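Local coordinates for protein benzoate 1,2-dioxygenase beta subunit (Burkholderia mallei ATCC 23344, PDB 3E99) that forms the beta subunit of benzoate 1,2-dioxygenase, which probably cis-dihydroxylates benzoate; it has an NTF2-like fold and assembles here as a trimer, at residues A[110-115]-A[127-132]; A[13-18]-A[92-97]; A[28-33]-A[68-73]; A[104-109]-A[133-138]. All blocks are in the same frame, centred on the assembly; numbering follows the deposited sequence.

Overall arrangement
All four contacts belong to one alpha-plus-beta domain of the NTF2 clan, in which helices pack against a strongly curved mixed sheet. Contacts 1 and 4 both lie on the hairpin of strands 106-119 and 122-135, their centres about 18 Å apart; contact 4 is nearer its open end. Contact 2 sets helix 7-22 on the neighbouring strand 89-103, its centre about 8 Å from that of contact 1. Contact 3, about 17 Å from contact 2 between centres, joins two further helices. Along the chain contact 3 falls within the span bridged by contact 2, and the hairpin follows. Contacts 1 and 2 also touch neighbouring subunits, tying the fold to the trimer.

Contact 1 of 4, residues A[110-115]-A[127-132]; sequences RFNWHT and FGMSRY
Phe111 and Tyr132 form an edge-to-face (T-shaped) pair: the rim of the phenylalanine, at CZ and CE2, points at the face of the tyrosine. The ring centroids of Phe111 and Tyr132 lie 5.1 Å apart and the planes are turned by 73°, with Phe111 CZ 3.6 Å from Tyr132 CE1. Ser130 covers one face of the Phe111 ring, its CB 4.0 Å from the ring centroid in a CH-pi contact. Trp113 CG takes the crowded position between its own backbone N and carbonyl carbon (chi1 56°), and the indole lies across the neighbouring strand with Phe127 and Gly128 backbone beneath one face. Gly128 has no side chain to hold it off, and its CA is 4.2 Å from the centroid of the Trp113 five-membered ring.

On the other face of the sheet, Met129, modelled as selenomethionine, crosses Arg110 at about a right angle. Met129 CE sits 3.8 Å above the Arg110 guanidinium plane, over its centre. The Arg110 and Arg131 guanidinium planes are almost perpendicular, with NH1 of Arg110 3.7 Å from NH2 of Arg131; the likely repulsion is probably eased by the salt bridge from Arg131 to Glu100.

Paired backbone hydrogen bonds join Phe111 with Ser130 and Trp113 with Gly128. Asn112 ND2 donates a hydrogen bond to His92 O of the second subunit. The His114 ring, its NE2 hydrogen-bonded to Ser125 OG, meets His114 of both other subunits. The whole is an antiparallel hairpin within the curved sheet of an NTF2-like domain, with one face packed inside the fold and the other turned to the trimer interface.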
loop_
_atom_site.group_PDB
_atom_site.type_symbol
_atom_site.label_atom_id
_atom_site.label_comp_id
_atom_site.label_asym_id
_atom_site.label_seq_id
_atom_site.Cartn_x
_atom_site.Cartn_y
_atom_site.Cartn_z
ATOM N N ARG A 110 2.617 0.993 14.857
ATOM C CA ARG A 110 3.700 1.127 13.878
ATOM C C ARG A 110 3.170 0.820 12.510
ATOM O O ARG A 110 2.145 0.116 12.356
ATOM C CB ARG A 110 4.852 0.196 14.189
ATOM C CG ARG A 110 4.559 -1.259 14.009
ATOM C CD ARG A 110 5.743 -2.095 14.233
ATOM N NE ARG A 110 6.731 -2.015 13.173
ATOM C CZ ARG A 110 8.018 -2.298 13.345
ATOM N NH1 ARG A 110 8.491 -2.675 14.531
ATOM N NH2 ARG A 110 8.839 -2.254 12.313
ATOM N N PHE A 111 3.859 1.310 11.488
ATOM C CA PHE A 111 3.379 1.093 10.120
ATOM C C PHE A 111 4.505 1.352 9.124
ATOM O O PHE A 111 5.491 2.016 9.463
ATOM C CB PHE A 111 2.084 1.916 9.768
ATOM C CG PHE A 111 2.230 3.413 9.876
ATOM C CD1 PHE A 111 2.762 4.177 8.829
ATOM C CD2 PHE A 111 1.940 4.051 11.050
ATOM C CE1 PHE A 111 2.922 5.509 8.953
ATOM C CE2 PHE A 111 2.127 5.389 11.181
ATOM C CZ PHE A 111 2.610 6.138 10.131
ATOM N N ASN A 112 4.395 0.785 7.909
ATOM C CA ASN A 112 5.337 1.099 6.827
ATOM C C ASN A 112 4.692 2.136 5.936
ATOM O O ASN A 112 3.464 2.267 5.900
ATOM C CB ASN A 112 5.670 -0.172 6.027
ATOM C CG ASN A 112 6.436 -1.182 6.848
ATOM O OD1 ASN A 112 6.955 -0.830 7.915
ATOM N ND2 ASN A 112 6.527 -2.434 6.365
ATOM N N TRP A 113 5.486 2.854 5.168
ATOM C CA TRP A 113 4.922 3.880 4.327
ATOM C C TRP A 113 5.844 4.114 3.144
ATOM O O TRP A 113 7.015 3.691 3.108
ATOM C CB TRP A 113 4.688 5.179 5.158
ATOM C CG TRP A 113 5.940 5.622 5.800
ATOM C CD1 TRP A 113 6.334 5.357 7.100
ATOM C CD2 TRP A 113 6.985 6.403 5.223
ATOM N NE1 TRP A 113 7.537 5.912 7.341
ATOM C CE2 TRP A 113 7.971 6.569 6.223
ATOM C CE3 TRP A 113 7.186 7.012 3.970
ATOM C CZ2 TRP A 113 9.140 7.257 6.004
ATOM C CZ3 TRP A 113 8.327 7.715 3.766
ATOM C CH2 TRP A 113 9.306 7.843 4.779
ATOM N N HIS A 114 5.258 4.711 2.123
ATOM C CA HIS A 114 5.891 4.946 0.852
ATOM C C HIS A 114 5.173 6.184 0.317
ATOM O O HIS A 114 3.982 6.187 0.035
ATOM C CB HIS A 114 5.744 3.746 -0.101
ATOM C CG HIS A 114 6.298 3.967 -1.474
ATOM N ND1 HIS A 114 5.792 3.340 -2.594
ATOM C CD2 HIS A 114 7.315 4.749 -1.912
ATOM C CE1 HIS A 114 6.490 3.708 -3.660
ATOM N NE2 HIS A 114 7.409 4.581 -3.273
ATOM N N THR A 115 5.915 7.269 0.233
ATOM C CA THR A 115 5.422 8.463 -0.321
ATOM C C THR A 115 6.025 8.594 -1.688
ATOM O O THR A 115 7.241 8.530 -1.845
ATOM C CB THR A 115 5.860 9.671 0.522
ATOM O OG1 THR A 115 5.413 9.458 1.861
ATOM C CG2 THR A 115 5.196 10.945 -0.046
ATOM N N PHE A 127 10.590 5.928 1.579
ATOM C CA PHE A 127 9.916 4.834 2.236
ATOM C C PHE A 127 10.569 4.483 3.544
ATOM O O PHE A 127 11.716 4.817 3.777
ATOM C CB PHE A 127 9.827 3.638 1.324
ATOM C CG PHE A 127 11.148 2.929 1.080
ATOM C CD1 PHE A 127 11.961 3.315 0.025
ATOM C CD2 PHE A 127 11.534 1.856 1.853
ATOM C CE1 PHE A 127 13.152 2.661 -0.229
ATOM C CE2 PHE A 127 12.736 1.195 1.594
ATOM C CZ PHE A 127 13.534 1.633 0.556
ATOM N N GLY A 128 9.793 3.865 4.419
ATOM C CA GLY A 128 10.297 3.456 5.702
ATOM C C GLY A 128 9.209 3.035 6.656
ATOM O O GLY A 128 8.137 2.548 6.223
HETATM N N MSE A 129 9.505 3.175 7.949
HETATM C CA MSE A 129 8.603 2.777 9.014
HETATM C C MSE A 129 8.371 3.971 9.921
HETATM O O MSE A 129 9.217 4.880 10.026
HETATM C CB MSE A 129 9.257 1.623 9.770
HETATM C CG MSE A 129 8.641 1.252 11.037
HETATM SE SE MSE A 129 9.453 2.260 12.487
HETATM C CE MSE A 129 8.339 1.561 13.533
ATOM N N SER A 130 7.227 3.979 10.575
ATOM C CA SER A 130 6.926 4.988 11.554
ATOM C C SER A 130 6.244 4.367 12.752
ATOM O O SER A 130 5.590 3.320 12.604
ATOM C CB SER A 130 6.039 6.091 10.932
ATOM O OG SER A 130 6.814 6.898 10.080
ATOM N N ARG A 131 6.473 4.981 13.925
ATOM C CA ARG A 131 5.768 4.701 15.156
ATOM C C ARG A 131 5.064 5.962 15.635
ATOM O O ARG A 131 5.654 7.027 15.768
ATOM C CB ARG A 131 6.721 4.161 16.243
ATOM C CG ARG A 131 6.025 3.788 17.516
ATOM C CD ARG A 131 6.934 3.047 18.509
ATOM N NE ARG A 131 7.235 1.698 18.023
ATOM C CZ ARG A 131 8.412 1.303 17.504
ATOM N NH1 ARG A 131 9.438 2.128 17.423
ATOM N NH2 ARG A 131 8.542 0.061 17.071
ATOM N N TYR A 132 3.766 5.852 15.855
ATOM C CA TYR A 132 2.971 6.950 16.386
ATOM C C TYR A 132 2.390 6.571 17.761
ATOM O O TYR A 132 1.917 5.459 17.938
ATOM C CB TYR A 132 1.799 7.255 15.466
ATOM C CG TYR A 132 2.019 8.121 14.250
ATOM C CD1 TYR A 132 3.217 8.119 13.547
ATOM C CD2 TYR A 132 0.924 8.808 13.691
ATOM C CE1 TYR A 132 3.360 8.890 12.394
ATOM C CE2 TYR A 132 1.039 9.525 12.515
ATOM C CZ TYR A 132 2.251 9.589 11.882
ATOM O OH TYR A 132 2.353 10.331 10.724
#

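Contact 2 of 4, residues A[13-18]-A[92-97]; sequences FLYRES and HNIANV
Leu14 holds CG anti to its carbonyl carbon (chi1 -63°), and the next torsion sets CD1 anti to CA (chi2 177°), which carries that methyl group to both Ile94 and Val97. Leu14 CD1 is 4.0 Å from Ile94 CG2, the two side chains crossing at about a right angle, whereas Leu14 and Val97 reach toward each other tip to tip. Tyr15 presents an edge instead: its CE1 lies 4.1 Å from Ile94 CB, close to the ring plane. Beyond that edge a water bridges the segments, 2.7 Å from Tyr15 OH and donating to Ile94 O over 3.0 Å.

One turn farther along the helix, Ser18 packs its CB 3.6 Å from His92 CB. Ser18 OG turns back to its own helix, 2.8 Å from Leu14 O, although Tyr15 O competes for the same proton. His92 directs its polar atoms to Asp22 and to the carboxy-terminal Ile164. Ile94 N is hydrogen-bonded to Asn96 OD1 of the third subunit, placing the strand at a trimer interface.

The helix segment runs nearly antiparallel to the strand, at 161°. This is the largely apolar packing of the amino-terminal helix on the curved sheet that characterises NTF2-like folds.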
loop_
_atom_site.group_PDB
_atom_site.type_symbol
_atom_site.label_atom_id
_atom_site.label_comp_id
_atom_site.label_asym_id
_atom_site.label_seq_id
_atom_site.Cartn_x
_atom_site.Cartn_y
_atom_site.Cartn_z
ATOM N N PHE A 13 -7.586 7.909 11.077
ATOM C CA PHE A 13 -6.786 9.038 11.482
ATOM C C PHE A 13 -5.477 9.180 10.723
ATOM O O PHE A 13 -5.118 10.300 10.268
ATOM C CB PHE A 13 -6.469 8.969 12.944
ATOM C CG PHE A 13 -5.592 10.080 13.392
ATOM C CD1 PHE A 13 -6.064 11.377 13.385
ATOM C CD2 PHE A 13 -4.275 9.837 13.767
ATOM C CE1 PHE A 13 -5.257 12.400 13.777
ATOM C CE2 PHE A 13 -3.467 10.862 14.138
ATOM C CZ PHE A 13 -3.945 12.145 14.130
ATOM N N LEU A 14 -4.759 8.069 10.568
ATOM C CA LEU A 14 -3.531 8.059 9.791
ATOM C C LEU A 14 -3.782 8.505 8.330
ATOM O O LEU A 14 -2.957 9.211 7.744
ATOM C CB LEU A 14 -2.832 6.682 9.816
ATOM C CG LEU A 14 -2.310 6.086 11.138
ATOM C CD1 LEU A 14 -1.721 4.669 10.956
ATOM C CD2 LEU A 14 -1.280 7.075 11.754
ATOM N N TYR A 15 -4.900 8.068 7.741
ATOM C CA TYR A 15 -5.194 8.423 6.377
ATOM C C TYR A 15 -5.484 9.921 6.304
ATOM O O TYR A 15 -5.047 10.574 5.394
ATOM C CB TYR A 15 -6.362 7.617 5.802
ATOM C CG TYR A 15 -6.149 6.092 5.832
ATOM C CD1 TYR A 15 -4.881 5.523 6.020
ATOM C CD2 TYR A 15 -7.218 5.245 5.719
ATOM C CE1 TYR A 15 -4.687 4.155 6.032
ATOM C CE2 TYR A 15 -7.057 3.866 5.755
ATOM C CZ TYR A 15 -5.787 3.325 5.918
ATOM O OH TYR A 15 -5.678 1.959 5.956
ATOM N N ARG A 16 -6.244 10.451 7.266
ATOM C CA ARG A 16 -6.565 11.869 7.278
ATOM C C ARG A 16 -5.306 12.712 7.459
ATOM O O ARG A 16 -5.081 13.659 6.712
ATOM C CB ARG A 16 -7.556 12.196 8.408
ATOM C CG ARG A 16 -7.814 13.678 8.528
ATOM C CD ARG A 16 -9.113 14.040 9.241
ATOM N NE ARG A 16 -9.299 15.479 9.057
ATOM C CZ ARG A 16 -8.890 16.419 9.894
ATOM N NH1 ARG A 16 -8.328 16.113 11.063
ATOM N NH2 ARG A 16 -9.081 17.679 9.569
ATOM N N GLU A 17 -4.499 12.373 8.469
ATOM C CA GLU A 17 -3.279 13.127 8.741
ATOM C C GLU A 17 -2.391 13.247 7.509
ATOM O O GLU A 17 -1.975 14.342 7.129
ATOM C CB GLU A 17 -2.540 12.557 9.940
ATOM C CG GLU A 17 -1.299 13.341 10.362
ATOM C CD GLU A 17 0.002 12.649 10.037
ATOM O OE1 GLU A 17 0.073 11.397 10.090
ATOM O OE2 GLU A 17 0.973 13.354 9.687
ATOM N N SER A 18 -2.155 12.130 6.850
ATOM C CA SER A 18 -1.328 12.112 5.639
ATOM C C SER A 18 -2.009 12.815 4.454
ATOM O O SER A 18 -1.326 13.479 3.662
ATOM C CB SER A 18 -0.864 10.669 5.305
ATOM O OG SER A 18 -1.959 9.817 5.149
ATOM N N HIS A 92 0.888 9.879 -0.068
ATOM C CA HIS A 92 1.222 8.975 1.026
ATOM C C HIS A 92 0.469 7.655 0.886
ATOM O O HIS A 92 -0.696 7.631 0.453
ATOM C CB HIS A 92 0.855 9.600 2.381
ATOM C CG HIS A 92 1.779 10.687 2.809
ATOM N ND1 HIS A 92 1.933 11.856 2.094
ATOM C CD2 HIS A 92 2.611 10.780 3.877
ATOM C CE1 HIS A 92 2.842 12.601 2.690
ATOM N NE2 HIS A 92 3.253 11.982 3.781
ATOM N N ASN A 93 1.148 6.568 1.293
ATOM C CA ASN A 93 0.619 5.208 1.220
ATOM C C ASN A 93 1.019 4.497 2.485
ATOM O O ASN A 93 2.196 4.173 2.682
ATOM C CB ASN A 93 1.158 4.453 0.006
ATOM C CG ASN A 93 0.822 5.148 -1.331
ATOM O OD1 ASN A 93 -0.256 4.936 -1.943
ATOM N ND2 ASN A 93 1.783 5.934 -1.825
ATOM N N ILE A 94 0.052 4.324 3.376
ATOM C CA ILE A 94 0.296 3.813 4.735
ATOM C C ILE A 94 -0.094 2.352 4.698
ATOM O O ILE A 94 -1.243 2.035 4.336
ATOM C CB ILE A 94 -0.578 4.560 5.771
ATOM C CG1 ILE A 94 -0.335 6.102 5.787
ATOM C CG2 ILE A 94 -0.450 3.925 7.216
ATOM C CD1 ILE A 94 1.045 6.474 6.014
ATOM N N ALA A 95 0.830 1.477 5.112
ATOM C CA ALA A 95 0.690 0.016 4.956
ATOM C C ALA A 95 1.096 -0.704 6.243
ATOM O O ALA A 95 1.880 -0.215 7.057
ATOM C CB ALA A 95 1.599 -0.479 3.801
ATOM N N ASN A 96 0.567 -1.891 6.404
ATOM C CA ASN A 96 1.054 -2.843 7.394
ATOM C C ASN A 96 0.963 -2.266 8.802
ATOM O O ASN A 96 1.886 -2.362 9.620
ATOM C CB ASN A 96 2.497 -3.294 7.070
ATOM C CG ASN A 96 2.624 -4.136 5.793
ATOM O OD1 ASN A 96 1.936 -3.935 4.796
ATOM N ND2 ASN A 96 3.587 -5.059 5.810
ATOM N N VAL A 97 -0.175 -1.670 9.077
ATOM C CA VAL A 97 -0.396 -1.015 10.365
ATOM C C VAL A 97 -0.629 -2.066 11.470
ATOM O O VAL A 97 -1.498 -2.895 11.353
ATOM C CB VAL A 97 -1.574 -0.052 10.349
ATOM C CG1 VAL A 97 -1.672 0.636 11.749
ATOM C CG2 VAL A 97 -1.427 1.007 9.203
HETATM O O HOH W 1 -3.249 0.833 6.140
#

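Contact 3 of 4, residues A[28-33]-A[68-73]; sequences AWLDCY and GLEDRV
Leu30 and Val73 reach toward each other tip to tip, Leu30 CD1 standing 3.8 Å from Val73 CG1, where helix 26-30 and the turn that follows it pack on helix 66-82 in the helical layer of this NTF2-like fold. Leu30 also slides past Leu69 in the opposite direction, which brings Leu30 CD2 to 3.9 Å from Leu69 CB. Trp29 adds to the apolar cluster. Its CZ3 lies 3.7 Å from Val73 CG2, while its CH2 meets Leu69 CD2 at the edge of the indole, near the ring plane.

The other branch of Leu69 meets Tyr33: CD1 lies over the ring face, 4.2 Å from the Tyr33 ring centroid and 20° off the normal, a clear CH-pi contact.

What sets these groups in place lies one shell out. A type I turn from Leu30 to Tyr33 folds the chain back, and Tyr33 N donates a hydrogen bond to Leu30 O. The turn brings Tyr33 back over Trp29, with Phe39 of strand 37-42 packing on both Tyr33 and Leu69. The two aromatic residues then share a polar partner: OE2 of the buried Glu17 accepts from Trp29 NE1 and is also hydrogen-bonded to Tyr33 OH.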
loop_
_atom_site.group_PDB
_atom_site.type_symbol
_atom_site.label_atom_id
_atom_site.label_comp_id
_atom_site.label_asym_id
_atom_site.label_seq_id
_atom_site.Cartn_x
_atom_site.Cartn_y
_atom_site.Cartn_z
ATOM N N ALA A 28 -4.649 22.610 9.177
ATOM C CA ALA A 28 -5.415 21.407 9.573
ATOM C C ALA A 28 -4.486 20.239 9.968
ATOM O O ALA A 28 -4.738 19.505 10.948
ATOM C CB ALA A 28 -6.366 20.996 8.434
ATOM N N TRP A 29 -3.420 20.075 9.204
ATOM C CA TRP A 29 -2.386 19.091 9.489
ATOM C C TRP A 29 -1.758 19.305 10.877
ATOM O O TRP A 29 -1.609 18.364 11.633
ATOM C CB TRP A 29 -1.302 19.090 8.422
ATOM C CG TRP A 29 -0.201 18.076 8.729
ATOM C CD1 TRP A 29 -0.264 16.708 8.629
ATOM C CD2 TRP A 29 1.095 18.385 9.246
ATOM N NE1 TRP A 29 0.928 16.149 9.021
ATOM C CE2 TRP A 29 1.777 17.159 9.422
ATOM C CE3 TRP A 29 1.755 19.583 9.549
ATOM C CZ2 TRP A 29 3.091 17.092 9.876
ATOM C CZ3 TRP A 29 3.070 19.531 10.053
ATOM C CH2 TRP A 29 3.721 18.259 10.225
ATOM N N LEU A 30 -1.350 20.533 11.177
ATOM C CA LEU A 30 -0.769 20.841 12.470
ATOM C C LEU A 30 -1.723 20.492 13.562
ATOM O O LEU A 30 -1.284 20.101 14.628
ATOM C CB LEU A 30 -0.369 22.330 12.585
ATOM C CG LEU A 30 0.898 22.701 11.818
ATOM C CD1 LEU A 30 0.989 24.226 11.524
ATOM C CD2 LEU A 30 2.164 22.144 12.482
ATOM N N ASP A 31 -3.024 20.659 13.324
ATOM C CA ASP A 31 -4.011 20.331 14.361
ATOM C C ASP A 31 -4.184 18.848 14.627
ATOM O O ASP A 31 -4.895 18.493 15.552
ATOM C CB ASP A 31 -5.376 20.940 14.049
ATOM C CG ASP A 31 -5.472 22.393 14.461
ATOM O OD1 ASP A 31 -4.706 22.834 15.361
ATOM O OD2 ASP A 31 -6.326 23.081 13.868
ATOM N N CYS A 32 -3.527 17.987 13.855
ATOM C CA CYS A 32 -3.501 16.553 14.172
ATOM C C CYS A 32 -2.463 16.244 15.227
ATOM O O CYS A 32 -2.381 15.076 15.668
ATOM C CB CYS A 32 -3.168 15.710 12.919
ATOM S SG CYS A 32 -4.364 15.867 11.606
ATOM N N TYR A 33 -1.669 17.262 15.601
ATOM C CA TYR A 33 -0.575 17.123 16.555
ATOM C C TYR A 33 -0.846 17.866 17.857
ATOM O O TYR A 33 -1.264 19.017 17.849
ATOM C CB TYR A 33 0.776 17.602 15.984
ATOM C CG TYR A 33 1.298 16.697 14.861
ATOM C CD1 TYR A 33 0.765 16.761 13.582
ATOM C CD2 TYR A 33 2.327 15.786 15.090
ATOM C CE1 TYR A 33 1.244 15.943 12.555
ATOM C CE2 TYR A 33 2.821 14.975 14.076
ATOM C CZ TYR A 33 2.251 15.010 12.828
ATOM O OH TYR A 33 2.757 14.182 11.823
ATOM N N GLY A 68 8.218 23.675 16.858
ATOM C CA GLY A 68 9.186 23.467 15.791
ATOM C C GLY A 68 8.489 23.118 14.487
ATOM O O GLY A 68 8.902 23.560 13.417
ATOM N N LEU A 69 7.417 22.334 14.571
ATOM C CA LEU A 69 6.666 21.957 13.376
ATOM C C LEU A 69 5.927 23.159 12.805
ATOM O O LEU A 69 5.787 23.253 11.592
ATOM C CB LEU A 69 5.642 20.858 13.663
ATOM C CG LEU A 69 6.161 19.431 13.830
ATOM C CD1 LEU A 69 4.997 18.504 14.143
ATOM C CD2 LEU A 69 6.916 18.983 12.581
ATOM N N GLU A 70 5.420 24.023 13.687
ATOM C CA GLU A 70 4.710 25.248 13.273
ATOM C C GLU A 70 5.665 26.118 12.506
ATOM O O GLU A 70 5.336 26.679 11.460
ATOM C CB GLU A 70 4.158 25.999 14.484
ATOM C CG GLU A 70 2.992 25.250 15.216
ATOM C CD GLU A 70 2.784 25.722 16.621
ATOM O OE1 GLU A 70 3.003 26.910 16.893
ATOM O OE2 GLU A 70 2.413 24.902 17.475
ATOM N N ASP A 71 6.865 26.279 13.037
ATOM C CA ASP A 71 7.844 27.110 12.343
ATOM C C ASP A 71 8.213 26.522 10.980
ATOM O O ASP A 71 8.410 27.238 10.026
ATOM C CB ASP A 71 9.086 27.322 13.191
ATOM C CG ASP A 71 8.767 27.966 14.543
ATOM O OD1 ASP A 71 7.800 28.769 14.664
ATOM O OD2 ASP A 71 9.501 27.675 15.495
ATOM N N ARG A 72 8.333 25.216 10.905
ATOM C CA ARG A 72 8.669 24.578 9.647
ATOM C C ARG A 72 7.538 24.769 8.629
ATOM O O ARG A 72 7.797 25.019 7.461
ATOM C CB ARG A 72 8.960 23.104 9.867
ATOM C CG ARG A 72 9.627 22.435 8.695
ATOM C CD ARG A 72 9.950 20.972 9.032
ATOM N NE ARG A 72 11.321 20.794 9.516
ATOM C CZ ARG A 72 12.285 20.145 8.862
ATOM N NH1 ARG A 72 12.078 19.622 7.658
ATOM N NH2 ARG A 72 13.489 20.041 9.410
ATOM N N VAL A 73 6.298 24.658 9.080
ATOM C CA VAL A 73 5.138 24.930 8.203
ATOM C C VAL A 73 5.169 26.384 7.729
ATOM O O VAL A 73 4.850 26.654 6.578
ATOM C CB VAL A 73 3.795 24.580 8.919
ATOM C CG1 VAL A 73 2.615 25.321 8.303
ATOM C CG2 VAL A 73 3.570 23.071 8.972
#

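Contact 4 of 4, residues A[104-109]-A[133-138]; sequences GDVHTV and AIDFSG
His107 and Ile134 exchange two backbone hydrogen bonds as an antiparallel hydrogen-bonded pair, and Phe136 N adds a third, to Asp105 O, at 2.7 Å and nearly straight (170°). This is the open end of the long beta hairpin in the NTF2-like sheet, where both strands give way to loop. The flanking pairs, Val106 with Asp135 and Thr108 with Ala133, are non-hydrogen-bonded and send their side chains to one face.

On that face the Ala133 methyl touches two residues of the partner strand, its CB 3.8 Å from Thr108 OG1 and 4.2 Å from Val106 CG1. The opposite face carries His107 and Ile134. The His107 side chain crosses that of Phe136 at about a right angle, and the ring planes stand 88° apart. Contact is made by His107 CD2 and Phe136 CD1, 3.8 Å from each other, in an oblique meeting of the rings. Asp105 O lies at the edge of the Phe136 ring, in its plane. Ile10 of helix 7-22 packs on both rings, and Phe13 of the same helix on Ile134, fitting this face to the interior.

Past the last pair, Asp105 lies beside Ser137, its CB 3.6 Å from Ser137 N. Asp135 OD2 forms a salt bridge with Arg34. The other carboxylate oxygen closes an Asx turn: Asp135 OD1 takes Ser137 N at 2.9 Å from above the carboxylate plane and Ser137 OG at 2.6 Å on the syn side, both from the same face of that plane.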
loop_
_atom_site.group_PDB
_atom_site.type_symbol
_atom_site.label_atom_id
_atom_site.label_comp_id
_atom_site.label_asym_id
_atom_site.label_seq_id
_atom_site.Cartn_x
_atom_site.Cartn_y
_atom_site.Cartn_z
ATOM N N GLY A 104 -4.578 3.888 28.577
ATOM C CA GLY A 104 -5.784 4.686 28.594
ATOM C C GLY A 104 -6.234 4.950 27.164
ATOM O O GLY A 104 -6.470 4.023 26.392
ATOM N N ASP A 105 -6.331 6.232 26.817
ATOM C CA ASP A 105 -6.769 6.666 25.491
ATOM C C ASP A 105 -5.579 6.983 24.568
ATOM O O ASP A 105 -5.779 7.528 23.467
ATOM C CB ASP A 105 -7.666 7.896 25.621
ATOM C CG ASP A 105 -9.042 7.574 26.208
ATOM O OD1 ASP A 105 -9.628 6.525 25.840
ATOM O OD2 ASP A 105 -9.527 8.389 27.017
ATOM N N VAL A 106 -4.354 6.655 25.012
ATOM C CA VAL A 106 -3.173 6.805 24.174
ATOM C C VAL A 106 -2.800 5.465 23.535
ATOM O O VAL A 106 -2.430 4.491 24.216
ATOM C CB VAL A 106 -1.965 7.376 24.893
ATOM C CG1 VAL A 106 -0.856 7.602 23.885
ATOM C CG2 VAL A 106 -2.299 8.726 25.642
ATOM N N HIS A 107 -2.852 5.466 22.211
ATOM C CA HIS A 107 -2.687 4.268 21.407
ATOM C C HIS A 107 -1.409 4.381 20.605
ATOM O O HIS A 107 -1.156 5.417 19.998
ATOM C CB HIS A 107 -3.891 4.106 20.490
ATOM C CG HIS A 107 -5.125 3.661 21.206
ATOM N ND1 HIS A 107 -5.505 2.343 21.269
ATOM C CD2 HIS A 107 -6.050 4.357 21.912
ATOM C CE1 HIS A 107 -6.608 2.240 21.989
ATOM N NE2 HIS A 107 -6.961 3.446 22.392
ATOM N N THR A 108 -0.579 3.340 20.653
ATOM C CA THR A 108 0.687 3.328 19.954
ATOM C C THR A 108 0.638 2.275 18.848
ATOM O O THR A 108 0.280 1.117 19.100
ATOM C CB THR A 108 1.854 3.055 20.931
ATOM O OG1 THR A 108 1.885 4.061 21.963
ATOM C CG2 THR A 108 3.216 3.069 20.208
ATOM N N VAL A 109 1.008 2.682 17.619
ATOM C CA VAL A 109 0.975 1.817 16.445
ATOM C C VAL A 109 2.276 1.987 15.657
ATOM O O VAL A 109 2.953 3.026 15.777
ATOM C CB VAL A 109 -0.208 2.178 15.522
ATOM C CG1 VAL A 109 -1.560 1.939 16.273
ATOM C CG2 VAL A 109 -0.095 3.627 15.086
ATOM N N ALA A 133 2.420 7.503 18.714
ATOM C CA ALA A 133 1.533 7.477 19.884
ATOM C C ALA A 133 0.495 8.562 19.685
ATOM O O ALA A 133 0.852 9.730 19.456
ATOM C CB ALA A 133 2.314 7.732 21.173
ATOM N N ILE A 134 -0.774 8.187 19.779
ATOM C CA ILE A 134 -1.876 9.073 19.451
ATOM C C ILE A 134 -2.856 9.103 20.620
ATOM O O ILE A 134 -3.328 8.055 21.047
ATOM C CB ILE A 134 -2.643 8.591 18.207
ATOM C CG1 ILE A 134 -1.722 8.386 17.012
ATOM C CG2 ILE A 134 -3.743 9.577 17.862
ATOM C CD1 ILE A 134 -2.275 7.417 15.983
ATOM N N ASP A 135 -3.173 10.309 21.083
ATOM C CA ASP A 135 -4.115 10.546 22.170
ATOM C C ASP A 135 -5.534 10.693 21.638
ATOM O O ASP A 135 -5.853 11.640 20.878
ATOM C CB ASP A 135 -3.699 11.819 22.914
ATOM C CG ASP A 135 -4.621 12.164 24.080
ATOM O OD1 ASP A 135 -5.521 11.371 24.455
ATOM O OD2 ASP A 135 -4.423 13.254 24.617
ATOM N N PHE A 136 -6.383 9.724 21.964
ATOM C CA PHE A 136 -7.776 9.771 21.543
ATOM C C PHE A 136 -8.741 10.285 22.616
ATOM O O PHE A 136 -9.958 10.160 22.469
ATOM C CB PHE A 136 -8.240 8.399 21.061
ATOM C CG PHE A 136 -7.691 7.996 19.708
ATOM C CD1 PHE A 136 -6.448 7.378 19.594
ATOM C CD2 PHE A 136 -8.432 8.214 18.554
ATOM C CE1 PHE A 136 -5.961 6.985 18.372
ATOM C CE2 PHE A 136 -7.939 7.797 17.314
ATOM C CZ PHE A 136 -6.705 7.210 17.231
ATOM N N SER A 137 -8.226 10.906 23.666
ATOM C CA SER A 137 -9.080 11.373 24.763
ATOM C C SER A 137 -9.998 12.566 24.390
ATOM O O SER A 137 -11.116 12.665 24.894
ATOM C CB SER A 137 -8.223 11.727 25.969
ATOM O OG SER A 137 -7.353 12.788 25.664
ATOM N N GLY A 138 -9.547 13.432 23.485
ATOM C CA GLY A 138 -10.366 14.578 23.022
ATOM C C GLY A 138 -11.376 14.229 21.941
ATOM O O GLY A 138 -11.531 13.075 21.568
#